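Local atomic coordinates of flavodoxin (PDB entry 6OHK), a protein that binds flavin mononucleotide and transfers electrons, probably serving as a low-potential electron donor to a number of redox enzymes. Residues Val118-Tyr127 / Lys139-Gln150; Leu54-Ala64 / Ser99-Leu107. The protein carries 1 engineered substitution. All coordinates share one frame; numbering follows the deposited sequence. Where two conformers were deposited one is given.

Interaction 1. Residues Val118-Tyr127 / Lys139-Gln150; sequences VVGFTSTDGY and KFIGLALDEENQ. With FMN (flavin mononucleotide), chain B.
Thr122 and Phe140 form a single antiparallel, hydrogen-bonded bridge where the loop after strand 117-118 of the flavodoxin fold meets strand 139-145. Two backbone bonds define it, Thr122 N to Phe140 O at 3.0 Å and Phe140 N to Thr122 O. The packed part lies just beyond this bridge. The methyl CG2 of Thr124 stands over the centre of the Phe140 ring, 4° off its normal, while CE2 at the edge of that same ring points at the face of Tyr127, 3.6 Å from Tyr127 CD2. With planes at 85°, the aromatic pair is T-shaped. Polar atoms behind it are closely held: Thr122 OG1, between its backbone N and carbonyl carbon (chi1 61°), donates to Gly142 O at 2.7 Å, and one water donates to Thr122 OG1 and Tyr127 OH while accepting from Ala144 N. Toward solvent the contact thins. Lys139 lays CB, CG and CD along Phe121 CB and Thr122 O before its end leads away, and exposed Ser123 spends its OG on Asp125 N in an ST turn. At the far end Gln150 NE2 reaches Gly126 O at 3.1 Å, its OE1 being held by Arg157 and Gln93. Across the middle, Tyr127 OH donates to Ala144 O at 2.6 Å, within the plane of that carbonyl.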
# COMPACT_ATOMS: atom_id res chain seq x y z
N VAL A 118 10.05 1.09 4.55
CA VAL A 118 8.63 0.76 4.58
C VAL A 118 8.16 0.87 6.02
O VAL A 118 8.77 0.28 6.93
CB VAL A 118 8.36 -0.65 4.02
CG1 VAL A 118 6.88 -0.99 4.16
CG2 VAL A 118 8.80 -0.67 2.57
N VAL A 119 7.10 1.62 6.24
CA VAL A 119 6.55 1.87 7.55
C VAL A 119 5.11 1.37 7.62
O VAL A 119 4.51 1.07 6.59
CB VAL A 119 6.64 3.38 7.90
CG1 VAL A 119 8.10 3.84 7.96
CG2 VAL A 119 5.88 4.22 6.88
N GLY A 120 4.55 1.29 8.82
CA GLY A 120 3.18 0.86 8.95
C GLY A 120 2.96 -0.63 8.81
O GLY A 120 1.97 -1.05 8.21
N PHE A 121 3.85 -1.43 9.36
CA PHE A 121 3.52 -2.85 9.53
C PHE A 121 2.31 -2.98 10.46
O PHE A 121 2.05 -2.13 11.31
CB PHE A 121 4.70 -3.62 10.12
CG PHE A 121 5.82 -3.88 9.19
CD1 PHE A 121 5.95 -3.26 7.96
CD2 PHE A 121 6.79 -4.81 9.57
CE1 PHE A 121 7.02 -3.58 7.15
CE2 PHE A 121 7.86 -5.11 8.78
CZ PHE A 121 8.00 -4.48 7.55
N THR A 122 1.54 -4.05 10.29
CA THR A 122 0.31 -4.23 11.03
C THR A 122 0.24 -5.62 11.65
O THR A 122 0.87 -6.57 11.18
CB THR A 122 -0.94 -3.98 10.17
OG1 THR A 122 -1.00 -4.90 9.07
CG2 THR A 122 -0.98 -2.53 9.66
N SER A 123 -0.54 -5.70 12.72
CA SER A 123 -0.75 -6.97 13.39
C SER A 123 -1.59 -7.92 12.54
O SER A 123 -2.55 -7.51 11.89
CB SER A 123 -1.49 -6.70 14.69
OG SER A 123 -1.85 -7.92 15.32
N THR A 124 -1.26 -9.21 12.62
CA THR A 124 -2.09 -10.24 12.01
C THR A 124 -3.32 -10.62 12.85
O THR A 124 -4.11 -11.45 12.41
CB THR A 124 -1.28 -11.51 11.70
OG1 THR A 124 -0.82 -12.10 12.93
CG2 THR A 124 -0.08 -11.20 10.83
N ASP A 125 -3.53 -10.02 14.00
CA ASP A 125 -4.69 -10.35 14.82
C ASP A 125 -5.98 -10.04 14.07
O ASP A 125 -6.13 -8.97 13.47
CB ASP A 125 -4.68 -9.53 16.12
CG ASP A 125 -3.58 -9.94 17.09
OD1 ASP A 125 -2.88 -10.93 16.83
OD2 ASP A 125 -3.45 -9.24 18.12
N GLY A 126 -6.92 -10.97 14.12
CA GLY A 126 -8.22 -10.80 13.50
C GLY A 126 -8.26 -11.16 12.05
O GLY A 126 -9.29 -10.95 11.41
N TYR A 127 -7.17 -11.68 11.50
CA TYR A 127 -7.12 -12.17 10.14
C TYR A 127 -6.98 -13.68 10.14
O TYR A 127 -6.42 -14.27 11.08
CB TYR A 127 -5.93 -11.59 9.41
CG TYR A 127 -5.98 -10.12 9.16
CD1 TYR A 127 -6.56 -9.61 8.01
CD2 TYR A 127 -5.42 -9.22 10.05
CE1 TYR A 127 -6.56 -8.26 7.75
CE2 TYR A 127 -5.42 -7.87 9.80
CZ TYR A 127 -5.98 -7.39 8.67
OH TYR A 127 -5.94 -6.02 8.48
N LYS A 139 4.83 -9.44 11.49
CA LYS A 139 3.74 -8.53 11.17
C LYS A 139 3.49 -8.53 9.67
O LYS A 139 4.39 -8.83 8.90
CB LYS A 139 4.06 -7.12 11.63
CG LYS A 139 4.05 -6.99 13.17
CD LYS A 139 4.12 -5.54 13.61
CE LYS A 139 4.02 -5.42 15.12
NZ LYS A 139 4.12 -4.01 15.57
N PHE A 140 2.28 -8.15 9.27
CA PHE A 140 2.08 -7.84 7.87
C PHE A 140 2.88 -6.60 7.48
O PHE A 140 2.97 -5.64 8.25
CB PHE A 140 0.60 -7.57 7.61
CG PHE A 140 -0.28 -8.79 7.58
CD1 PHE A 140 0.11 -9.98 6.98
CD2 PHE A 140 -1.57 -8.70 8.11
CE1 PHE A 140 -0.75 -11.08 6.94
CE2 PHE A 140 -2.43 -9.79 8.06
CZ PHE A 140 -2.02 -10.96 7.48
N ILE A 141 3.44 -6.63 6.27
CA ILE A 141 4.32 -5.58 5.78
C ILE A 141 3.58 -4.31 5.34
O ILE A 141 4.23 -3.37 4.84
CB ILE A 141 5.24 -6.10 4.66
CG1 ILE A 141 4.43 -6.58 3.44
CG2 ILE A 141 6.16 -7.18 5.22
CD1 ILE A 141 5.22 -7.22 2.37
N GLY A 142 2.28 -4.24 5.54
CA GLY A 142 1.51 -3.05 5.24
C GLY A 142 0.12 -3.21 5.80
O GLY A 142 -0.17 -4.14 6.57
N LEU A 143 -0.76 -2.34 5.36
CA LEU A 143 -2.16 -2.40 5.74
C LEU A 143 -2.88 -3.40 4.85
O LEU A 143 -2.81 -3.29 3.62
CB LEU A 143 -2.77 -1.02 5.57
CG LEU A 143 -4.21 -0.86 5.99
CD1 LEU A 143 -4.38 -1.17 7.47
CD2 LEU A 143 -4.70 0.49 5.64
N ALA A 144 -3.56 -4.36 5.46
CA ALA A 144 -4.24 -5.44 4.74
C ALA A 144 -5.74 -5.27 4.88
O ALA A 144 -6.28 -5.36 5.99
CB ALA A 144 -3.77 -6.79 5.28
N LEU A 145 -6.41 -4.97 3.79
CA LEU A 145 -7.83 -4.69 3.83
C LEU A 145 -8.60 -5.80 3.13
O LEU A 145 -8.12 -6.40 2.16
CB LEU A 145 -8.15 -3.35 3.18
CG LEU A 145 -7.45 -2.17 3.84
CD1 LEU A 145 -7.70 -0.90 3.06
CD2 LEU A 145 -7.88 -1.99 5.28
N ASP A 146 -9.80 -6.09 3.64
CA ASP A 146 -10.66 -7.11 3.04
C ASP A 146 -12.06 -6.53 3.02
O ASP A 146 -12.78 -6.57 4.01
CB ASP A 146 -10.59 -8.41 3.83
CG ASP A 146 -11.39 -9.53 3.21
OD1 ASP A 146 -12.31 -9.25 2.41
OD2 ASP A 146 -11.08 -10.71 3.54
N GLU A 147 -12.42 -5.94 1.89
CA GLU A 147 -13.73 -5.33 1.74
C GLU A 147 -14.82 -6.35 1.50
O GLU A 147 -16.01 -6.03 1.68
CB GLU A 147 -13.69 -4.31 0.58
CG GLU A 147 -13.05 -3.01 0.95
CD GLU A 147 -14.02 -2.18 1.80
OE1 GLU A 147 -15.18 -1.96 1.37
OE2 GLU A 147 -13.68 -1.82 2.92
N GLU A 148 -14.47 -7.55 1.07
CA GLU A 148 -15.48 -8.58 0.85
C GLU A 148 -15.98 -9.15 2.16
O GLU A 148 -17.19 -9.41 2.31
CB GLU A 148 -14.91 -9.67 -0.05
CG GLU A 148 -14.57 -9.14 -1.48
CD GLU A 148 -14.16 -10.25 -2.41
OE1 GLU A 148 -14.95 -11.19 -2.58
OE2 GLU A 148 -13.03 -10.21 -2.94
N ASN A 149 -15.09 -9.39 3.10
CA ASN A 149 -15.43 -10.08 4.34
C ASN A 149 -15.37 -9.20 5.56
O ASN A 149 -16.05 -9.49 6.56
CB ASN A 149 -14.48 -11.26 4.57
CG ASN A 149 -14.49 -12.20 3.43
OD1 ASN A 149 -15.55 -12.80 3.11
ND2 ASN A 149 -13.35 -12.37 2.77
N GLN A 150 -14.56 -8.13 5.54
CA GLN A 150 -14.39 -7.29 6.73
C GLN A 150 -14.55 -5.81 6.39
O GLN A 150 -13.77 -4.98 6.85
CB GLN A 150 -13.05 -7.55 7.39
CG GLN A 150 -12.91 -8.99 7.87
CD GLN A 150 -11.55 -9.31 8.45
OE1 GLN A 150 -10.54 -8.72 8.08
NE2 GLN A 150 -11.52 -10.33 9.32
N1 FMN B . -7.41 -11.41 -3.16
C2 FMN B . -6.28 -11.85 -2.46
O2 FMN B . -6.09 -11.53 -1.34
N3 FMN B . -5.37 -12.73 -3.15
C4 FMN B . -5.53 -13.17 -4.44
O4 FMN B . -4.68 -13.91 -4.91
C4A FMN B . -6.69 -12.73 -5.11
N5 FMN B . -6.91 -13.16 -6.42
C5A FMN B . -8.13 -12.73 -7.02
C6 FMN B . -8.47 -13.25 -8.28
C7 FMN B . -9.63 -12.84 -8.90
C7M FMN B . -9.83 -13.42 -10.32
C8 FMN B . -10.53 -12.02 -8.24
C8M FMN B . -11.77 -11.57 -8.98
C9 FMN B . -10.20 -11.51 -6.99
C9A FMN B . -9.04 -11.89 -6.37
N10 FMN B . -8.71 -11.36 -5.06
C10 FMN B . -7.58 -11.84 -4.45
C1' FMN B . -9.63 -10.45 -4.38
C2' FMN B . -9.48 -8.99 -4.91
O2' FMN B . -8.17 -8.49 -4.76
C3' FMN B . -10.43 -8.08 -4.12
O3' FMN B . -11.75 -8.44 -4.46
C4' FMN B . -10.23 -6.57 -4.29
O4' FMN B . -11.09 -5.90 -3.37
C5' FMN B . -10.53 -6.09 -5.71
O5' FMN B . -10.14 -4.73 -5.79
P FMN B . -10.55 -3.84 -7.07
O1P FMN B . -9.97 -2.49 -6.75
O2P FMN B . -9.98 -4.43 -8.32
O3P FMN B . -12.08 -3.82 -7.12
O HOH W 1 3.58 -0.62 4.66
O HOH W 2 -3.63 -4.54 8.46

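Interaction 2. Residues Leu54-Ala64 / Ser99-Leu107; sequences LVTPTYQVGEA and SFCGGIRYL. With FMN (flavin mononucleotide), chain B.
Two loops of the FMN-binding site meet here, the turn that follows strand 51-59 and the Ser99-Gly102 type II turn that leads into helix 103-113, as in other flavodoxins. The backbones come close at two points: the CA atoms of Ala64 and Gly103 lie 3.8 Å apart, and those of Gly62 and Gly102 4.1 Å. With no side chain at Gly62, Gly102 or Gly103, backbone lies directly on backbone, Gly103 CA meeting Ala64 N at 3.4 Å. No hydrogen bond crosses between the segments. Instead, Tyr106 brings its CE1 edge to Gly62 O at 3.4 Å, near the plane of its ring, and a water joins its OH to Val61 O. Leu54 CB meets Leu107 CD1, and Thr56 CG2 touches Ile104 CG2. Thr58 turns CG2 anti to its backbone N, which sets this methyl 3.2 Å from FMN N3, while its OG1 bonds to Leu90 O. The flavin supplies the polar link. Gly62 N donates to FMN O4 at 3.1 Å, as does Ser99 OG in the conformer given; Ser99 O accepts from FMN N3 with an angle of 163° at the hydrogen, and Cys101 N donates to FMN O2. These backbone bonds from both segments fix the uracil-like edge of the isoalloxazine, and the donors would be expected to draw electron density from the ring and influence its redox behaviour.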
# COMPACT_ATOMS: atom_id res chain seq x y z
N LEU A 54 1.42 3.40 -1.46
CA LEU A 54 1.24 2.59 -2.66
C LEU A 54 0.18 1.55 -2.37
O LEU A 54 0.27 0.84 -1.37
CB LEU A 54 2.55 1.89 -3.04
CG LEU A 54 3.81 2.76 -3.05
CD1 LEU A 54 4.98 1.92 -3.52
CD2 LEU A 54 3.68 4.01 -3.89
N VAL A 55 -0.85 1.49 -3.21
CA VAL A 55 -2.06 0.72 -2.95
C VAL A 55 -2.32 -0.23 -4.11
O VAL A 55 -2.33 0.19 -5.27
CB VAL A 55 -3.27 1.66 -2.79
CG1 VAL A 55 -4.50 0.86 -2.38
CG2 VAL A 55 -2.98 2.81 -1.83
N THR A 56 -2.56 -1.49 -3.81
CA THR A 56 -2.95 -2.43 -4.86
C THR A 56 -3.92 -3.49 -4.35
O THR A 56 -3.72 -4.03 -3.26
CB THR A 56 -1.73 -3.12 -5.51
OG1 THR A 56 -2.14 -3.88 -6.65
CG2 THR A 56 -0.97 -4.01 -4.52
N PRO A 57 -4.93 -3.85 -5.14
CA PRO A 57 -5.60 -5.13 -4.94
C PRO A 57 -4.71 -6.27 -5.40
O PRO A 57 -3.68 -6.09 -6.02
CB PRO A 57 -6.84 -4.99 -5.82
CG PRO A 57 -6.34 -4.16 -7.00
CD PRO A 57 -5.38 -3.16 -6.37
N THR A 58 -5.13 -7.49 -5.10
CA THR A 58 -4.37 -8.69 -5.43
C THR A 58 -5.15 -9.50 -6.45
O THR A 58 -6.36 -9.68 -6.33
CB THR A 58 -4.22 -9.53 -4.18
OG1 THR A 58 -3.92 -8.69 -3.07
CG2 THR A 58 -3.24 -10.66 -4.36
N TYR A 59 -4.41 -10.02 -7.43
CA TYR A 59 -4.97 -10.86 -8.47
C TYR A 59 -3.94 -11.93 -8.80
O TYR A 59 -2.79 -11.88 -8.36
CB TYR A 59 -5.31 -10.04 -9.73
CG TYR A 59 -6.54 -9.18 -9.53
CD1 TYR A 59 -7.79 -9.75 -9.56
CD2 TYR A 59 -6.45 -7.82 -9.22
CE1 TYR A 59 -8.91 -9.01 -9.33
CE2 TYR A 59 -7.58 -7.08 -9.01
CZ TYR A 59 -8.80 -7.67 -9.07
OH TYR A 59 -9.99 -7.02 -8.85
N GLN A 60 -4.35 -12.94 -9.58
CA GLN A 60 -3.39 -13.90 -10.17
C GLN A 60 -2.51 -14.57 -9.10
O GLN A 60 -1.28 -14.65 -9.23
CB GLN A 60 -2.51 -13.21 -11.21
CG GLN A 60 -3.24 -12.70 -12.41
CD GLN A 60 -3.64 -13.81 -13.37
OE1 GLN A 60 -2.89 -14.75 -13.60
NE2 GLN A 60 -4.84 -13.70 -13.93
N VAL A 61 -3.13 -15.04 -8.04
CA VAL A 61 -2.43 -15.82 -7.01
C VAL A 61 -1.33 -14.99 -6.38
O VAL A 61 -0.15 -15.37 -6.37
CB VAL A 61 -1.90 -17.17 -7.53
CG1 VAL A 61 -1.68 -18.11 -6.36
CG2 VAL A 61 -2.86 -17.78 -8.54
N GLY A 62 -1.71 -13.87 -5.80
CA GLY A 62 -0.81 -13.09 -5.00
C GLY A 62 -0.03 -12.01 -5.74
O GLY A 62 0.87 -11.41 -5.15
N GLU A 63 -0.37 -11.72 -6.97
CA GLU A 63 0.26 -10.62 -7.68
C GLU A 63 -0.44 -9.31 -7.37
O GLU A 63 -1.59 -9.28 -6.92
CB GLU A 63 0.23 -10.85 -9.20
CG GLU A 63 1.08 -12.02 -9.64
CD GLU A 63 1.14 -12.17 -11.15
OE1 GLU A 63 0.50 -11.39 -11.88
OE2 GLU A 63 1.81 -13.12 -11.62
N ALA A 64 0.26 -8.22 -7.65
CA ALA A 64 -0.39 -6.91 -7.67
C ALA A 64 -1.24 -6.79 -8.93
O ALA A 64 -1.20 -7.65 -9.82
CB ALA A 64 0.68 -5.82 -7.62
N SER A 99 -2.59 -16.43 -0.35
CA SER A 99 -2.12 -15.29 -1.15
C SER A 99 -2.84 -14.00 -0.77
O SER A 99 -2.92 -13.08 -1.60
CB SER A 99 -2.22 -15.56 -2.64
OG SER A 99 -3.54 -15.79 -3.08
N PHE A 100 -3.35 -13.90 0.43
CA PHE A 100 -4.10 -12.72 0.83
C PHE A 100 -3.22 -11.48 0.80
O PHE A 100 -2.19 -11.41 1.49
CB PHE A 100 -4.65 -12.92 2.23
CG PHE A 100 -5.32 -11.71 2.83
CD1 PHE A 100 -6.41 -11.11 2.21
CD2 PHE A 100 -4.91 -11.19 4.03
CE1 PHE A 100 -7.04 -10.02 2.76
CE2 PHE A 100 -5.52 -10.10 4.58
CZ PHE A 100 -6.58 -9.53 3.95
N CYS A 101 -3.66 -10.48 0.04
CA CYS A 101 -2.91 -9.24 -0.11
C CYS A 101 -1.48 -9.47 -0.56
O CYS A 101 -0.59 -8.66 -0.28
CB CYS A 101 -2.96 -8.35 1.15
SG CYS A 101 -4.54 -7.59 1.43
N GLY A 102 -1.24 -10.53 -1.31
CA GLY A 102 0.11 -10.86 -1.73
C GLY A 102 0.77 -9.82 -2.60
O GLY A 102 2.00 -9.77 -2.68
N GLY A 103 -0.01 -8.99 -3.28
CA GLY A 103 0.57 -8.06 -4.23
C GLY A 103 1.53 -7.08 -3.61
O GLY A 103 2.46 -6.61 -4.27
N ILE A 104 1.34 -6.74 -2.33
CA ILE A 104 2.24 -5.77 -1.72
C ILE A 104 3.64 -6.30 -1.53
O ILE A 104 4.57 -5.49 -1.39
CB ILE A 104 1.67 -5.15 -0.43
CG1 ILE A 104 1.50 -6.17 0.70
CG2 ILE A 104 0.39 -4.39 -0.72
CD1 ILE A 104 1.10 -5.52 2.02
N ARG A 105 3.87 -7.61 -1.59
CA ARG A 105 5.23 -8.14 -1.53
C ARG A 105 6.08 -7.64 -2.69
O ARG A 105 7.26 -7.30 -2.52
CB ARG A 105 5.20 -9.66 -1.50
CG ARG A 105 6.58 -10.33 -1.65
CD ARG A 105 7.60 -9.92 -0.64
NE ARG A 105 7.25 -10.35 0.70
CZ ARG A 105 8.05 -10.22 1.76
NH1 ARG A 105 9.24 -9.64 1.65
NH2 ARG A 105 7.66 -10.68 2.94
N TYR A 106 5.50 -7.58 -3.88
CA TYR A 106 6.27 -7.12 -5.04
C TYR A 106 6.75 -5.69 -4.85
O TYR A 106 7.88 -5.35 -5.22
CB TYR A 106 5.44 -7.24 -6.31
CG TYR A 106 5.19 -8.67 -6.68
CD1 TYR A 106 4.07 -9.34 -6.22
CD2 TYR A 106 6.09 -9.35 -7.47
CE1 TYR A 106 3.88 -10.66 -6.50
CE2 TYR A 106 5.89 -10.69 -7.78
CZ TYR A 106 4.78 -11.32 -7.29
OH TYR A 106 4.57 -12.67 -7.60
N LEU A 107 5.90 -4.83 -4.27
CA LEU A 107 6.26 -3.44 -4.04
C LEU A 107 7.27 -3.33 -2.92
O LEU A 107 8.27 -2.60 -3.03
CB LEU A 107 4.99 -2.64 -3.75
CG LEU A 107 3.89 -2.77 -4.79
CD1 LEU A 107 2.71 -1.89 -4.39
CD2 LEU A 107 4.36 -2.39 -6.18
N1 FMN B . -7.41 -11.41 -3.16
C2 FMN B . -6.28 -11.85 -2.46
O2 FMN B . -6.09 -11.53 -1.34
N3 FMN B . -5.37 -12.73 -3.15
C4 FMN B . -5.53 -13.17 -4.44
O4 FMN B . -4.68 -13.91 -4.91
C4A FMN B . -6.69 -12.73 -5.11
N5 FMN B . -6.91 -13.16 -6.42
C5A FMN B . -8.13 -12.73 -7.02
C6 FMN B . -8.47 -13.25 -8.28
C7 FMN B . -9.63 -12.84 -8.90
C7M FMN B . -9.83 -13.42 -10.32
C8 FMN B . -10.53 -12.02 -8.24
C8M FMN B . -11.77 -11.57 -8.98
C9 FMN B . -10.20 -11.51 -6.99
C9A FMN B . -9.04 -11.89 -6.37
N10 FMN B . -8.71 -11.36 -5.06
C10 FMN B . -7.58 -11.84 -4.45
C1' FMN B . -9.63 -10.45 -4.38
C2' FMN B . -9.48 -8.99 -4.91
O2' FMN B . -8.17 -8.49 -4.76
C3' FMN B . -10.43 -8.08 -4.12
O3' FMN B . -11.75 -8.44 -4.46
C4' FMN B . -10.23 -6.57 -4.29
O4' FMN B . -11.09 -5.90 -3.37
C5' FMN B . -10.53 -6.09 -5.71
O5' FMN B . -10.14 -4.73 -5.79
P FMN B . -10.55 -3.84 -7.07
O1P FMN B . -9.97 -2.49 -6.75
O2P FMN B . -9.98 -4.43 -8.32
O3P FMN B . -12.08 -3.82 -7.12
O HOH W 3 2.63 -13.96 -5.91

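How the interactions relate
Interactions 1 and 2 have centres 12 Å apart and follow one another along the chain, yet both reach the same central sheet and the same FMN. Phe100 joins them: its CE2 lies 3.6 Å from Tyr127 CD1 and 3.8 Å from Ala144 CB, so the turn that binds the flavin O2 packs against Tyr127 and Ala144 of interaction 1. A second point of contact lies at Ile141, whose CG1 packs 3.8 Å from Ile104 CD1 of helix 103-113. Their shares in the cofactor differ. Segments 54-64 and 99-107 hold the isoalloxazine edge, the ribityl O2' and a phosphate oxygen, whereas 139-150 adds a single bond, from FMN O3' to Glu148 OE2 at 2.7 Å.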